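PDB 3QXI: enoyl-CoA hydratase EchA1 from Mycobacterium marinum, which probably catalyses the reversible addition of water to the double bond of trans-2-enoyl-CoA thioesters, as enoyl-CoA hydratases of the crotonase superfamily do. Local coordinates for residues P15-E20 with S44-D49; L120-D125 with L181-V186. All coordinates share one frame; numbering follows the deposited sequence.

Contact 1 (P15-E20 with S44-D49)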
loop_
_atom_site.group_PDB
_atom_site.type_symbol
_atom_site.label_atom_id
_atom_site.label_comp_id
_atom_site.label_asym_id
_atom_site.label_seq_id
_atom_site.Cartn_x
_atom_site.Cartn_y
_atom_site.Cartn_z
ATOM N N PRO B 15 -4.595 38.663 9.584
ATOM C CA PRO B 15 -4.572 37.336 10.212
ATOM C C PRO B 15 -3.543 36.429 9.536
ATOM O O PRO B 15 -3.362 36.489 8.314
ATOM C CB PRO B 15 -5.995 36.809 9.982
ATOM C CG PRO B 15 -6.827 38.032 9.857
ATOM C CD PRO B 15 -5.946 39.011 9.103
ATOM N N GLU B 16 -2.862 35.620 10.341
ATOM C CA GLU B 16 -1.881 34.667 9.826
ATOM C C GLU B 16 -2.495 33.454 9.102
ATOM O O GLU B 16 -1.795 32.746 8.369
ATOM C CB GLU B 16 -0.898 34.281 10.920
ATOM C CG GLU B 16 0.137 35.397 11.134
ATOM C CD GLU B 16 0.902 35.274 12.431
ATOM O OE1 GLU B 16 2.037 34.748 12.385
ATOM O OE2 GLU B 16 0.376 35.713 13.486
ATOM N N VAL B 17 -3.794 33.238 9.310
ATOM C CA VAL B 17 -4.598 32.293 8.523
ATOM C C VAL B 17 -5.918 32.990 8.181
ATOM O O VAL B 17 -6.568 33.561 9.053
ATOM C CB VAL B 17 -4.852 30.961 9.270
ATOM C CG1 VAL B 17 -5.903 30.116 8.569
ATOM C CG2 VAL B 17 -3.553 30.158 9.400
ATOM N N LEU B 18 -6.270 32.973 6.903
ATOM C CA LEU B 18 -7.514 33.544 6.416
ATOM C C LEU B 18 -8.504 32.403 6.248
ATOM O O LEU B 18 -8.116 31.289 5.895
ATOM C CB LEU B 18 -7.307 34.252 5.065
ATOM C CG LEU B 18 -6.240 35.342 4.916
ATOM C CD1 LEU B 18 -5.992 35.663 3.440
ATOM C CD2 LEU B 18 -6.615 36.615 5.693
ATOM N N VAL B 19 -9.775 32.701 6.480
ATOM C CA VAL B 19 -10.843 31.721 6.428
ATOM C C VAL B 19 -12.002 32.372 5.694
ATOM O O VAL B 19 -12.406 33.482 6.010
ATOM C CB VAL B 19 -11.306 31.256 7.857
ATOM C CG1 VAL B 19 -12.433 30.236 7.780
ATOM C CG2 VAL B 19 -10.143 30.699 8.682
ATOM N N GLU B 20 -12.535 31.681 4.706
ATOM C CA GLU B 20 -13.612 32.230 3.906
ATOM C C GLU B 20 -14.575 31.132 3.487
ATOM O O GLU B 20 -14.158 30.035 3.108
ATOM C CB GLU B 20 -13.032 32.924 2.673
ATOM C CG GLU B 20 -14.058 33.360 1.649
ATOM C CD GLU B 20 -13.427 33.721 0.327
ATOM O OE1 GLU B 20 -12.186 33.883 0.285
ATOM O OE2 GLU B 20 -14.176 33.846 -0.663
ATOM N N SER B 44 -0.779 27.466 13.773
ATOM C CA SER B 44 -1.173 26.164 14.303
ATOM C C SER B 44 -2.515 26.219 15.041
ATOM O O SER B 44 -3.401 25.372 14.777
ATOM C CB SER B 44 -0.059 25.567 15.162
ATOM O OG SER B 44 -0.377 24.254 15.570
ATOM N N ARG B 45 -2.684 27.214 15.935
ATOM C CA ARG B 45 -3.982 27.442 16.617
ATOM C C ARG B 45 -5.102 27.797 15.629
ATOM O O ARG B 45 -6.209 27.250 15.724
ATOM C CB ARG B 45 -3.905 28.514 17.743
ATOM N N ALA B 46 -4.826 28.696 14.679
ATOM C CA ALA B 46 -5.866 29.118 13.720
ATOM C C ALA B 46 -6.295 28.008 12.739
ATOM O O ALA B 46 -7.482 27.928 12.368
ATOM C CB ALA B 46 -5.465 30.387 12.988
ATOM N N LEU B 47 -5.357 27.143 12.334
ATOM C CA LEU B 47 -5.729 25.936 11.564
ATOM C C LEU B 47 -6.630 25.029 12.404
ATOM O O LEU B 47 -7.712 24.605 11.959
ATOM C CB LEU B 47 -4.502 25.176 11.067
ATOM C CG LEU B 47 -3.619 25.805 9.979
ATOM C CD1 LEU B 47 -2.503 24.837 9.582
ATOM C CD2 LEU B 47 -4.427 26.229 8.753
ATOM N N ALA B 48 -6.203 24.792 13.646
ATOM C CA ALA B 48 -6.995 24.064 14.624
ATOM C C ALA B 48 -8.413 24.615 14.730
ATOM O O ALA B 48 -9.366 23.848 14.632
ATOM C CB ALA B 48 -6.305 24.053 15.994
ATOM N N ASP B 49 -8.555 25.933 14.897
ATOM C CA ASP B 49 -9.874 26.547 15.036
ATOM C C ASP B 49 -10.673 26.444 13.743
ATOM O O ASP B 49 -11.888 26.295 13.774
ATOM C CB ASP B 49 -9.769 28.026 15.448
ATOM C CG ASP B 49 -9.063 28.217 16.795
ATOM O OD1 ASP B 49 -9.183 27.321 17.671
ATOM O OD2 ASP B 49 -8.385 29.263 16.970
#
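Val17 meets Ala46 and Leu47 where an edge strand of the crotonase fold packs on a helix. The strand, 17-22, is one of the two outermost strands of a mixed sheet within this chain. It pairs antiparallel with strand 25-30, and helix 41-56 follows that hairpin in the chain and lies against one face of it. Val17 is the first residue of the strand. Its side chain points at the helix and is buried. The two backbones come near each other here, with Val17 CA and Ala46 CA 6.2 Å apart. The close approach is consistent with the small side chain of Ala46, whose CB sits 3.8 Å from Val17 CB, the branch point of the valine. Leu47 has less surface in the contact. It leaves the helix alongside the strand, and the end of its side chain comes nearer, with CD2 at both valine methyls. The two side chains cross at about a right angle. Both pairs are apolar, and no hydrogen bond joins the two segments. Ile28 of the neighbouring strand touches both Val17 and Leu47 and continues the apolar layer. Val43, one turn before Leu47 on the helix, also packs on Val17. The valine rotation sets which methyl goes where. CG1 lies opposite the backbone N (chi1 169°), and CG2 lies beside that N. CG2 is the methyl shared by both partners, 4.1 Å from Ala46 CB and 4.1 Å from Leu47 CD2.

Contact 2 (L120-D125 with L181-V186)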
loop_
_atom_site.group_PDB
_atom_site.type_symbol
_atom_site.label_atom_id
_atom_site.label_comp_id
_atom_site.label_asym_id
_atom_site.label_seq_id
_atom_site.Cartn_x
_atom_site.Cartn_y
_atom_site.Cartn_z
ATOM N N LEU B 120 1.140 18.642 6.158
ATOM C CA LEU B 120 -0.200 19.217 6.136
ATOM C C LEU B 120 -1.016 18.674 4.950
ATOM O O LEU B 120 -2.195 18.323 5.106
ATOM C CB LEU B 120 -0.142 20.744 6.081
ATOM C CG LEU B 120 0.532 21.521 7.228
ATOM C CD1 LEU B 120 0.304 23.045 7.150
ATOM C CD2 LEU B 120 0.098 21.006 8.580
ATOM N N ALA B 121 -0.378 18.589 3.775
ATOM C CA ALA B 121 -1.053 18.100 2.567
ATOM C C ALA B 121 -1.511 16.652 2.773
ATOM O O ALA B 121 -2.652 16.298 2.503
ATOM C CB ALA B 121 -0.134 18.182 1.384
ATOM N N LEU B 122 -0.599 15.835 3.283
ATOM C CA LEU B 122 -0.867 14.430 3.591
ATOM C C LEU B 122 -1.972 14.220 4.666
ATOM O O LEU B 122 -2.619 13.164 4.673
ATOM C CB LEU B 122 0.439 13.735 4.018
ATOM C CG LEU B 122 1.444 13.370 2.918
ATOM C CD1 LEU B 122 2.855 13.023 3.503
ATOM C CD2 LEU B 122 0.925 12.219 1.999
ATOM N N ALA B 123 -2.157 15.189 5.573
ATOM C CA ALA B 123 -3.188 15.095 6.612
ATOM C C ALA B 123 -4.574 15.414 6.064
ATOM O O ALA B 123 -5.586 15.115 6.703
ATOM C CB ALA B 123 -2.861 16.019 7.809
ATOM N N THR B 124 -4.628 16.035 4.889
ATOM C CA THR B 124 -5.907 16.186 4.175
ATOM C C THR B 124 -6.311 14.831 3.551
ATOM O O THR B 124 -5.537 13.873 3.606
ATOM C CB THR B 124 -5.874 17.320 3.076
ATOM O OG1 THR B 124 -5.095 16.895 1.954
ATOM C CG2 THR B 124 -5.323 18.659 3.630
ATOM N N ASP B 125 -7.496 14.758 2.943
ATOM C CA ASP B 125 -7.946 13.511 2.318
ATOM C C ASP B 125 -7.599 13.426 0.845
ATOM O O ASP B 125 -7.374 12.337 0.325
ATOM C CB ASP B 125 -9.457 13.333 2.523
ATOM C CG ASP B 125 -9.853 13.488 4.007
ATOM O OD1 ASP B 125 -9.301 12.762 4.858
ATOM O OD2 ASP B 125 -10.655 14.378 4.314
ATOM N N LEU B 181 1.963 8.517 -8.957
ATOM C CA LEU B 181 2.044 7.542 -7.890
ATOM C C LEU B 181 0.724 7.459 -7.109
ATOM O O LEU B 181 0.577 6.588 -6.224
ATOM C CB LEU B 181 3.223 7.861 -6.974
ATOM C CG LEU B 181 4.583 7.695 -7.613
ATOM C CD1 LEU B 181 5.640 8.181 -6.658
ATOM C CD2 LEU B 181 4.797 6.195 -8.067
ATOM N N GLY B 182 -0.219 8.359 -7.420
ATOM C CA GLY B 182 -1.555 8.299 -6.840
ATOM C C GLY B 182 -1.702 9.001 -5.499
ATOM O O GLY B 182 -2.722 8.841 -4.831
ATOM N N MET B 183 -0.679 9.753 -5.109
ATOM C CA MET B 183 -0.741 10.665 -3.978
ATOM C C MET B 183 -1.519 11.959 -4.294
ATOM O O MET B 183 -2.304 12.404 -3.479
ATOM C CB MET B 183 0.668 11.001 -3.514
ATOM C CG MET B 183 0.727 12.121 -2.498
ATOM S SD MET B 183 2.381 12.297 -1.853
ATOM C CE MET B 183 2.376 14.010 -1.304
ATOM N N VAL B 184 -1.301 12.540 -5.478
ATOM C CA VAL B 184 -1.989 13.754 -5.915
ATOM C C VAL B 184 -3.196 13.332 -6.755
ATOM O O VAL B 184 -3.043 12.580 -7.721
ATOM C CB VAL B 184 -1.034 14.675 -6.728
ATOM C CG1 VAL B 184 -1.808 15.745 -7.539
ATOM C CG2 VAL B 184 -0.032 15.304 -5.806
ATOM N N ASN B 185 -4.387 13.805 -6.401
ATOM C CA ASN B 185 -5.598 13.321 -7.073
ATOM C C ASN B 185 -5.796 13.990 -8.439
ATOM O O ASN B 185 -6.174 13.339 -9.439
ATOM C CB ASN B 185 -6.839 13.542 -6.199
ATOM C CG ASN B 185 -6.814 12.725 -4.944
ATOM O OD1 ASN B 185 -6.234 13.144 -3.942
ATOM N ND2 ASN B 185 -7.436 11.531 -4.986
ATOM N N VAL B 186 -5.521 15.294 -8.458
ATOM C CA VAL B 186 -5.757 16.150 -9.603
ATOM C C VAL B 186 -4.581 17.096 -9.794
ATOM O O VAL B 186 -4.156 17.782 -8.850
ATOM C CB VAL B 186 -7.007 17.046 -9.437
ATOM C CG1 VAL B 186 -7.214 17.851 -10.692
ATOM C CG2 VAL B 186 -8.262 16.211 -9.143
#
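Met183 reaches Leu122 from the loop that joins helix 175-180 to strand 186-188. This loop packs beside the C-terminal end of helix 116-123 in the crotonase core. At that end, in 120-125, Thr124 OG1 donates to Ala121 O at 2.6 Å, in the carbonyl plane. Gly182 is the first residue after helix 175-180 to leave helical angles; its positive phi (86°) goes with a Schellman motif. Met183 comes next. Its CG is anti to the backbone N (chi1 170°), and the chain stays extended beyond CG. This carries the thioether across to the helix. Met183 CE lies 4.0 Å from Leu122 CD2, and Met183 SD is 4.1 Å from the same methyl. The methionine chain runs roughly perpendicular to the leucine side chain. Phe135 and Ile158 also touch Met183. Val184 packs on helix 175-180 and strand 126-130. Asn185 leaves the backbone toward 120-125, but its closest approach is loose: Asn185 OD1 is 4.5 Å from Asp125 O. Its amide is used by others. OD1 accepts from the backbone N of Ile127, while ND2 donates to Glu165 OE1 and Ala161 O of the second subunit. Asp125 is held separately, by a salt bridge to Lys216. Apolar packing thus joins the two segments directly, and the buried amide of Asn185 bonds to strand 126-130 and to the second subunit instead.

Both contacts are buried, the main packing in each is apolar, and neither has a hydrogen bond across it. The centre of contact 1 is about 14 Å from the centre of the chain, at an edge strand of the main sheet. Contact 2 lies deeper, its centre about 7 Å from that of the chain, near the other edge strand, 186-188. They hold different elements: a strand and a helix in contact 1, a helix end and a loop in contact 2. Contact 1 has no neighbouring chain on its segments, whereas contact 2 borders the second subunit and has buried polar groups beside its apolar pair. The contacts also touch, with Leu47 CD1 4.1 Å from Leu120 CD1.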